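Local coordinates for carbohydrate binding family 6 (Clostridium thermocellum, PDB 5A8C), which probably releases arabinose from arabinose-decorated polysaccharides as a family 43 alpha-L-arabinofuranosidase built on a five-bladed beta-propeller, at residues F161-D169 against E211-Y222; N67-S75 against D84-K92. All coordinates share one frame; numbering follows the deposited sequence.

Interaction 1 of 2, residues F161-D169 against E211-Y222; sequences FDPGVFVDD and EAAYMHKYNGKY. With TRS (2-amino-2-hydroxymethyl-propane-1,3-diol), chain C.
From D162 beside A212 to F166 beside M215, strands 164-167 and 212-218 run nearly parallel, 14° between their directions and 5.9 Å apart at closest, with waters bridging their backbones: one links V165 O to M215 O, another D162 O to A213 N. Having no side chain, G164 lets A213 O come to 3.7 Å from its CA.

At the ligand end, D162 OD2 accepts from A212 N with its anti lone pair (3.0 Å, bent to 138°), which helps to set the carboxylate. Both its oxygens then take hydroxyls of the bound TRS, O1 at OD1 and O2 at OD2, while E211 OE1 takes the TRS amine. D39, H268, Y66 and R299 complete the site. TRS, probably from the crystallisation liquor, thus occupies what is probably the active-site pocket, consistent with the acidic residues of family 43 enzymes.

Further along, M215 CG lies over one face of the F166 ring, 3.9 Å from its centroid; the bend at chi2 (54°) sets SD higher above the same face, a long Met-aromatic contact. Y222 meets F166 CE2 with its ring edge and gives its hydroxyl to D168 OD2 (2.6 Å). K217, extended, brings NZ to D168 OD1 (3.0 Å) and D169 OD2 (2.8 Å), a salt-bridge network.

Strand 173-178 pairs with 164-167, and strand 221-228 with 212-218, so the contact joins two neighbouring propeller sheets.

Interaction 2 of 2, residues N67-S75 against D84-K92; sequences NIPDITCIS and DHGEVFNAK
T72 and E87 run alongside each other with their ends in a common direction, and the threonine hydroxyl donates to E87 OE2 at 2.7 Å, arriving on the anti side and 27° out of the carboxylate plane. E87 CG packs 3.5 Å from D70 CG, and the bend at chi2 (68°) then turns the glutamate carboxylate back to T72. The two acids keep their charged ends apart, and one water donates to both D70 OD2 and E87 OE1, which should temper their repulsion; a second water links D70 OD2 to N90 ND2.

Away from this polar side, C73 CB rests against V88 CG1 at 3.7 Å, the small cysteine leaving room for the branched valine. At the other end S75 OG and H85 NE2 share a hydrogen bond of 2.7 Å lying near the imidazole plane.

Strands 70-76 and 83-90 form an antiparallel beta hairpin, the last two strands of a four-stranded propeller sheet. T72 with E87 and I74 with D84 are non-hydrogen-bonded pairs whose register slips by one residue, a beta bulge. G86 accommodates the positive phi there (75°), and its N is held by D84 OD1 in an Asx turn, while its O accepts from C73 N at 2.9 Å.

Where the second strand gives way to helix 91-94, N90 is the N-cap, its OD1 accepting from R93 N, and A91 N donates to P69 O.

In the second shell, R35 bridges to D84 OD2 and E87 OE2, R48 bonds S75 OG, and the backbone of 70-76 pairs on its other side with strand 48-56, including D70 with H55 and T72 with C53.

Overall arrangement
Interaction 2 comes first along the chain and is complete before interaction 1 begins, and the two lie on opposite sides of the chain's centre, with centres 23 Å apart and nearest atoms about 8 Å apart without touching. They share no sheet. Residues 67-75 and 84-92 pair within one sheet, formed by strands 36-45, 48-56, 70-76 and 83-90, whereas 161-169 and 211-222 join the sheet that begins at strand 164-167 to the one that begins at 212-218. One contact therefore shows cohesion inside a propeller blade, the other the water-bridged seam between blades. D39 also binds TRS, so the sheet of interaction 2, through its first strand, contributes to the ligand pocket.

Interaction 1 of 2, residues F161-D169 against E211-Y222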
# COMPACT_ATOMS: atom_id res chain seq x y z
N PHE A 161 0.11 10.43 -5.01
CA PHE A 161 0.63 9.08 -5.07
C PHE A 161 -0.03 8.19 -4.03
O PHE A 161 -0.96 8.58 -3.30
CB PHE A 161 2.17 9.07 -5.06
CG PHE A 161 2.87 9.45 -3.78
CD1 PHE A 161 2.24 9.63 -2.54
CD2 PHE A 161 4.25 9.55 -3.82
CE1 PHE A 161 2.95 9.90 -1.41
CE2 PHE A 161 4.97 9.82 -2.66
CZ PHE A 161 4.32 9.96 -1.45
N ASP A 162 0.51 6.96 -3.93
CA ASP A 162 0.20 6.02 -2.85
C ASP A 162 -1.30 5.67 -2.77
O ASP A 162 -1.93 5.83 -1.72
CB ASP A 162 0.75 6.48 -1.50
CG ASP A 162 2.26 6.31 -1.33
OD1 ASP A 162 2.97 6.07 -2.32
OD2 ASP A 162 2.66 6.46 -0.15
N PRO A 163 -1.86 5.14 -3.85
CA PRO A 163 -3.26 4.79 -3.83
C PRO A 163 -3.59 3.72 -2.84
O PRO A 163 -2.84 2.76 -2.64
CB PRO A 163 -3.53 4.28 -5.24
CG PRO A 163 -2.18 3.76 -5.69
CD PRO A 163 -1.21 4.72 -5.11
N GLY A 164 -4.79 3.79 -2.28
CA GLY A 164 -5.41 2.73 -1.48
C GLY A 164 -6.84 2.56 -1.90
O GLY A 164 -7.63 3.48 -1.71
N VAL A 165 -7.16 1.48 -2.59
CA VAL A 165 -8.49 1.27 -3.15
C VAL A 165 -9.27 0.27 -2.28
O VAL A 165 -8.70 -0.68 -1.74
CB VAL A 165 -8.39 0.86 -4.63
CG1 VAL A 165 -9.75 0.59 -5.25
CG2 VAL A 165 -7.64 1.90 -5.42
N PHE A 166 -10.57 0.52 -2.18
CA PHE A 166 -11.47 -0.19 -1.33
C PHE A 166 -12.85 -0.28 -2.02
O PHE A 166 -13.29 0.73 -2.55
CB PHE A 166 -11.55 0.59 0.02
CG PHE A 166 -12.71 0.21 0.85
CD1 PHE A 166 -12.73 -0.96 1.59
CD2 PHE A 166 -13.81 1.04 0.95
CE1 PHE A 166 -13.84 -1.34 2.37
CE2 PHE A 166 -14.89 0.71 1.74
CZ PHE A 166 -14.92 -0.46 2.44
N VAL A 167 -13.52 -1.42 -1.88
CA VAL A 167 -14.86 -1.62 -2.44
C VAL A 167 -15.83 -1.82 -1.27
O VAL A 167 -15.65 -2.76 -0.51
CB VAL A 167 -14.90 -2.80 -3.43
CG1 VAL A 167 -16.30 -2.94 -4.02
CG2 VAL A 167 -13.86 -2.65 -4.52
N ASP A 168 -16.80 -0.93 -1.15
CA ASP A 168 -17.73 -0.97 -0.01
C ASP A 168 -18.87 -1.97 -0.26
O ASP A 168 -19.06 -2.51 -1.36
CB ASP A 168 -18.24 0.42 0.25
CG ASP A 168 -18.65 0.69 1.70
OD1 ASP A 168 -18.62 -0.22 2.53
OD2 ASP A 168 -19.02 1.88 1.93
N ASP A 169 -19.64 -2.20 0.80
CA ASP A 169 -20.75 -3.11 0.79
C ASP A 169 -21.83 -2.78 -0.22
O ASP A 169 -22.50 -3.66 -0.74
CB ASP A 169 -21.45 -3.11 2.18
CG ASP A 169 -20.65 -3.72 3.28
OD1 ASP A 169 -19.96 -4.73 3.08
OD2 ASP A 169 -20.80 -3.25 4.45
N GLU A 211 1.98 9.66 4.10
CA GLU A 211 1.81 8.88 2.86
C GLU A 211 1.06 7.57 3.23
O GLU A 211 0.59 7.44 4.36
CB GLU A 211 3.16 8.66 2.14
CG GLU A 211 4.10 7.91 3.00
CD GLU A 211 5.64 8.01 2.60
OE1 GLU A 211 6.05 8.40 1.47
OE2 GLU A 211 6.38 7.45 3.45
N ALA A 212 0.92 6.68 2.26
CA ALA A 212 0.44 5.32 2.57
C ALA A 212 -1.03 5.22 2.96
O ALA A 212 -1.40 4.30 3.69
CB ALA A 212 1.34 4.57 3.55
N ALA A 213 -1.89 6.10 2.45
CA ALA A 213 -3.32 6.01 2.76
C ALA A 213 -3.86 4.58 2.49
O ALA A 213 -3.60 3.99 1.45
CB ALA A 213 -4.11 7.00 1.92
N TYR A 214 -4.73 4.13 3.39
CA TYR A 214 -5.25 2.77 3.30
C TYR A 214 -6.61 2.73 3.95
O TYR A 214 -6.84 3.35 5.00
CB TYR A 214 -4.28 1.77 3.99
CG TYR A 214 -4.54 0.34 3.67
CD1 TYR A 214 -3.97 -0.24 2.57
CD2 TYR A 214 -5.41 -0.40 4.44
CE1 TYR A 214 -4.21 -1.60 2.29
CE2 TYR A 214 -5.67 -1.75 4.16
CZ TYR A 214 -5.08 -2.29 3.05
OH TYR A 214 -5.31 -3.64 2.77
N MET A 215 -7.54 2.00 3.34
CA MET A 215 -8.88 1.82 3.88
C MET A 215 -9.24 0.35 3.98
O MET A 215 -9.03 -0.40 3.01
CB MET A 215 -9.88 2.54 2.99
CG MET A 215 -11.36 2.37 3.36
SD MET A 215 -11.79 2.79 5.05
CE MET A 215 -11.21 4.49 5.14
N HIS A 216 -9.85 -0.03 5.09
CA HIS A 216 -10.51 -1.35 5.21
C HIS A 216 -11.70 -1.18 6.10
O HIS A 216 -11.80 -0.21 6.88
CB HIS A 216 -9.57 -2.47 5.65
CG HIS A 216 -9.32 -2.51 7.11
ND1 HIS A 216 -8.39 -1.73 7.78
CD2 HIS A 216 -9.91 -3.33 8.04
CE1 HIS A 216 -8.44 -2.08 9.06
NE2 HIS A 216 -9.35 -3.02 9.24
N LYS A 217 -12.62 -2.13 6.03
CA LYS A 217 -13.84 -2.10 6.81
C LYS A 217 -13.93 -3.35 7.64
O LYS A 217 -13.58 -4.44 7.18
CB LYS A 217 -15.08 -1.95 5.89
CG LYS A 217 -16.40 -1.64 6.58
CD LYS A 217 -17.51 -1.46 5.57
CE LYS A 217 -18.79 -0.95 6.20
NZ LYS A 217 -19.86 -0.75 5.17
N TYR A 218 -14.41 -3.23 8.87
CA TYR A 218 -14.59 -4.39 9.73
C TYR A 218 -15.69 -4.10 10.74
O TYR A 218 -15.67 -3.05 11.40
CB TYR A 218 -13.29 -4.72 10.49
CG TYR A 218 -13.45 -5.75 11.53
CD1 TYR A 218 -13.74 -7.08 11.18
CD2 TYR A 218 -13.30 -5.44 12.87
CE1 TYR A 218 -13.89 -8.06 12.14
CE2 TYR A 218 -13.41 -6.44 13.86
CZ TYR A 218 -13.70 -7.72 13.45
OH TYR A 218 -13.82 -8.72 14.43
N ASN A 219 -16.67 -5.00 10.82
CA ASN A 219 -17.75 -4.90 11.79
C ASN A 219 -18.40 -3.54 11.84
O ASN A 219 -18.63 -2.98 12.91
CB ASN A 219 -17.27 -5.33 13.19
CG ASN A 219 -18.39 -5.73 14.11
OD1 ASN A 219 -19.45 -6.22 13.67
ND2 ASN A 219 -18.19 -5.53 15.41
N GLY A 220 -18.70 -3.01 10.66
CA GLY A 220 -19.44 -1.74 10.58
C GLY A 220 -18.66 -0.48 10.70
O GLY A 220 -19.24 0.61 10.66
N LYS A 221 -17.35 -0.58 10.85
CA LYS A 221 -16.48 0.56 10.98
C LYS A 221 -15.52 0.63 9.82
O LYS A 221 -15.00 -0.39 9.35
CB LYS A 221 -15.71 0.55 12.31
CG LYS A 221 -16.53 0.75 13.55
CD LYS A 221 -17.01 2.18 13.75
CE LYS A 221 -17.70 2.36 15.09
NZ LYS A 221 -18.16 3.77 15.30
N TYR A 222 -15.23 1.86 9.39
CA TYR A 222 -14.22 2.17 8.39
C TYR A 222 -12.95 2.59 9.11
O TYR A 222 -12.99 3.38 10.06
CB TYR A 222 -14.71 3.32 7.49
CG TYR A 222 -15.92 2.96 6.69
CD1 TYR A 222 -17.22 3.18 7.22
CD2 TYR A 222 -15.82 2.44 5.41
CE1 TYR A 222 -18.32 2.87 6.49
CE2 TYR A 222 -16.98 2.16 4.67
CZ TYR A 222 -18.24 2.41 5.20
OH TYR A 222 -19.38 2.16 4.49
C TRS C . 6.92 5.69 -1.06
C1 TRS C . 6.45 6.95 -1.78
C2 TRS C . 5.71 4.89 -0.58
C3 TRS C . 7.84 4.84 -1.97
N TRS C . 7.71 6.10 0.16
O1 TRS C . 5.63 6.57 -2.88
O2 TRS C . 5.06 5.54 0.51
O3 TRS C . 8.46 3.78 -1.31
O HOH W 1 -1.28 3.62 0.24
O HOH W 2 -1.67 8.01 0.20
O HOH W 3 -6.99 0.05 0.62

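Interaction 2 of 2, residues N67-S75 against D84-K92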
# COMPACT_ATOMS: atom_id res chain seq x y z
N ASN A 67 14.25 3.78 -6.95
CA ASN A 67 14.36 3.16 -8.26
C ASN A 67 13.43 1.95 -8.27
O ASN A 67 13.87 0.83 -7.99
CB ASN A 67 15.80 2.78 -8.59
CG ASN A 67 15.93 2.22 -9.95
OD1 ASN A 67 14.99 2.24 -10.78
ND2 ASN A 67 17.11 1.67 -10.22
N ILE A 68 12.14 2.23 -8.48
CA ILE A 68 11.05 1.25 -8.37
C ILE A 68 10.35 1.22 -9.76
O ILE A 68 9.35 1.93 -9.97
CB ILE A 68 10.05 1.62 -7.27
CG1 ILE A 68 10.75 1.74 -5.90
CG2 ILE A 68 8.96 0.57 -7.20
CD1 ILE A 68 9.90 2.52 -4.89
N PRO A 69 10.85 0.41 -10.69
CA PRO A 69 10.32 0.39 -12.05
C PRO A 69 9.17 -0.57 -12.23
O PRO A 69 8.54 -0.60 -13.28
CB PRO A 69 11.54 0.01 -12.89
CG PRO A 69 12.33 -0.88 -11.99
CD PRO A 69 12.17 -0.26 -10.63
N ASP A 70 9.02 -1.47 -11.26
CA ASP A 70 8.15 -2.63 -11.39
C ASP A 70 7.63 -3.06 -10.00
O ASP A 70 8.05 -2.51 -8.99
CB ASP A 70 8.85 -3.73 -12.22
CG ASP A 70 10.25 -4.09 -11.82
OD1 ASP A 70 10.66 -3.73 -10.71
OD2 ASP A 70 10.90 -4.81 -12.61
N ILE A 71 6.71 -4.03 -10.04
CA ILE A 71 6.00 -4.54 -8.87
C ILE A 71 6.30 -6.04 -8.73
O ILE A 71 6.02 -6.79 -9.66
CB ILE A 71 4.50 -4.32 -9.02
CG1 ILE A 71 4.15 -2.88 -9.12
CG2 ILE A 71 3.73 -5.03 -7.91
CD1 ILE A 71 4.54 -2.10 -7.96
N THR A 72 6.73 -6.44 -7.55
CA THR A 72 7.00 -7.84 -7.20
C THR A 72 5.76 -8.46 -6.62
O THR A 72 5.04 -7.80 -5.87
CB THR A 72 8.14 -7.87 -6.13
OG1 THR A 72 9.29 -7.22 -6.63
CG2 THR A 72 8.43 -9.27 -5.67
N CYS A 73 5.54 -9.76 -6.87
CA CYS A 73 4.44 -10.47 -6.20
C CYS A 73 4.99 -11.77 -5.62
O CYS A 73 5.71 -12.53 -6.31
CB CYS A 73 3.35 -10.81 -7.21
SG CYS A 73 1.98 -11.75 -6.61
N ILE A 74 4.62 -12.05 -4.37
CA ILE A 74 4.89 -13.35 -3.70
C ILE A 74 3.55 -13.84 -3.15
O ILE A 74 2.63 -13.07 -2.91
CB ILE A 74 5.98 -13.20 -2.62
CG1 ILE A 74 5.52 -12.38 -1.42
CG2 ILE A 74 7.27 -12.69 -3.21
CD1 ILE A 74 6.51 -12.32 -0.28
N SER A 75 3.47 -15.15 -2.88
CA SER A 75 2.24 -15.66 -2.29
C SER A 75 2.49 -16.87 -1.46
O SER A 75 3.51 -17.56 -1.55
CB SER A 75 1.17 -16.00 -3.35
OG SER A 75 1.48 -17.21 -4.04
N ASP A 84 7.78 -17.09 -5.13
CA ASP A 84 8.17 -15.89 -5.85
C ASP A 84 7.55 -15.91 -7.20
O ASP A 84 7.87 -16.76 -8.03
CB ASP A 84 9.69 -15.89 -5.93
CG ASP A 84 10.28 -14.67 -6.59
OD1 ASP A 84 9.55 -13.73 -6.96
OD2 ASP A 84 11.54 -14.63 -6.71
N HIS A 85 6.66 -14.93 -7.49
CA HIS A 85 6.05 -14.81 -8.81
C HIS A 85 6.74 -13.80 -9.70
O HIS A 85 6.24 -13.48 -10.80
CB HIS A 85 4.58 -14.48 -8.67
CG HIS A 85 3.81 -15.49 -7.87
ND1 HIS A 85 3.63 -16.79 -8.27
CD2 HIS A 85 3.24 -15.40 -6.66
CE1 HIS A 85 2.89 -17.40 -7.36
NE2 HIS A 85 2.65 -16.61 -6.35
N GLY A 86 7.90 -13.25 -9.27
CA GLY A 86 8.62 -12.30 -10.07
C GLY A 86 7.98 -10.93 -10.08
O GLY A 86 7.16 -10.59 -9.19
N GLU A 87 8.35 -10.14 -11.05
CA GLU A 87 7.79 -8.83 -11.24
C GLU A 87 6.65 -8.95 -12.23
O GLU A 87 6.84 -9.32 -13.36
CB GLU A 87 8.84 -7.79 -11.62
CG GLU A 87 9.63 -7.25 -10.41
CD GLU A 87 10.51 -8.30 -9.79
OE1 GLU A 87 11.47 -8.72 -10.48
OE2 GLU A 87 10.30 -8.68 -8.64
N VAL A 88 5.44 -8.61 -11.78
CA VAL A 88 4.19 -8.84 -12.49
C VAL A 88 3.68 -7.62 -13.25
O VAL A 88 2.75 -7.76 -14.02
CB VAL A 88 3.11 -9.37 -11.51
CG1 VAL A 88 3.55 -10.67 -10.89
CG2 VAL A 88 2.75 -8.31 -10.44
N PHE A 89 4.33 -6.47 -13.05
CA PHE A 89 4.00 -5.25 -13.74
C PHE A 89 5.27 -4.44 -13.83
O PHE A 89 5.94 -4.26 -12.83
CB PHE A 89 2.92 -4.41 -12.99
CG PHE A 89 2.58 -3.11 -13.63
CD1 PHE A 89 1.92 -3.07 -14.85
CD2 PHE A 89 2.99 -1.92 -13.06
CE1 PHE A 89 1.62 -1.86 -15.44
CE2 PHE A 89 2.67 -0.70 -13.65
CZ PHE A 89 2.01 -0.69 -14.85
N ASN A 90 5.52 -3.86 -15.03
CA ASN A 90 6.64 -2.99 -15.26
C ASN A 90 6.09 -1.75 -15.95
O ASN A 90 5.49 -1.90 -16.99
CB ASN A 90 7.71 -3.71 -16.12
CG ASN A 90 8.86 -2.82 -16.50
OD1 ASN A 90 8.69 -1.84 -17.21
ND2 ASN A 90 10.02 -3.12 -15.99
N ALA A 91 6.24 -0.58 -15.35
CA ALA A 91 5.54 0.59 -15.89
C ALA A 91 5.90 0.90 -17.32
O ALA A 91 5.03 1.19 -18.14
CB ALA A 91 5.74 1.77 -14.99
N LYS A 92 7.18 0.86 -17.66
CA LYS A 92 7.58 1.19 -19.05
C LYS A 92 7.11 0.16 -20.05
O LYS A 92 6.77 0.49 -21.17
CB LYS A 92 9.07 1.36 -19.14
CG LYS A 92 9.59 2.65 -18.54
CD LYS A 92 11.06 2.85 -18.73
CE LYS A 92 11.60 4.15 -18.15
NZ LYS A 92 12.98 4.41 -18.61
O HOH W 4 9.28 0.91 -15.51
O HOH W 5 10.11 -5.98 -14.89
O HOH W 6 12.52 -7.08 -12.30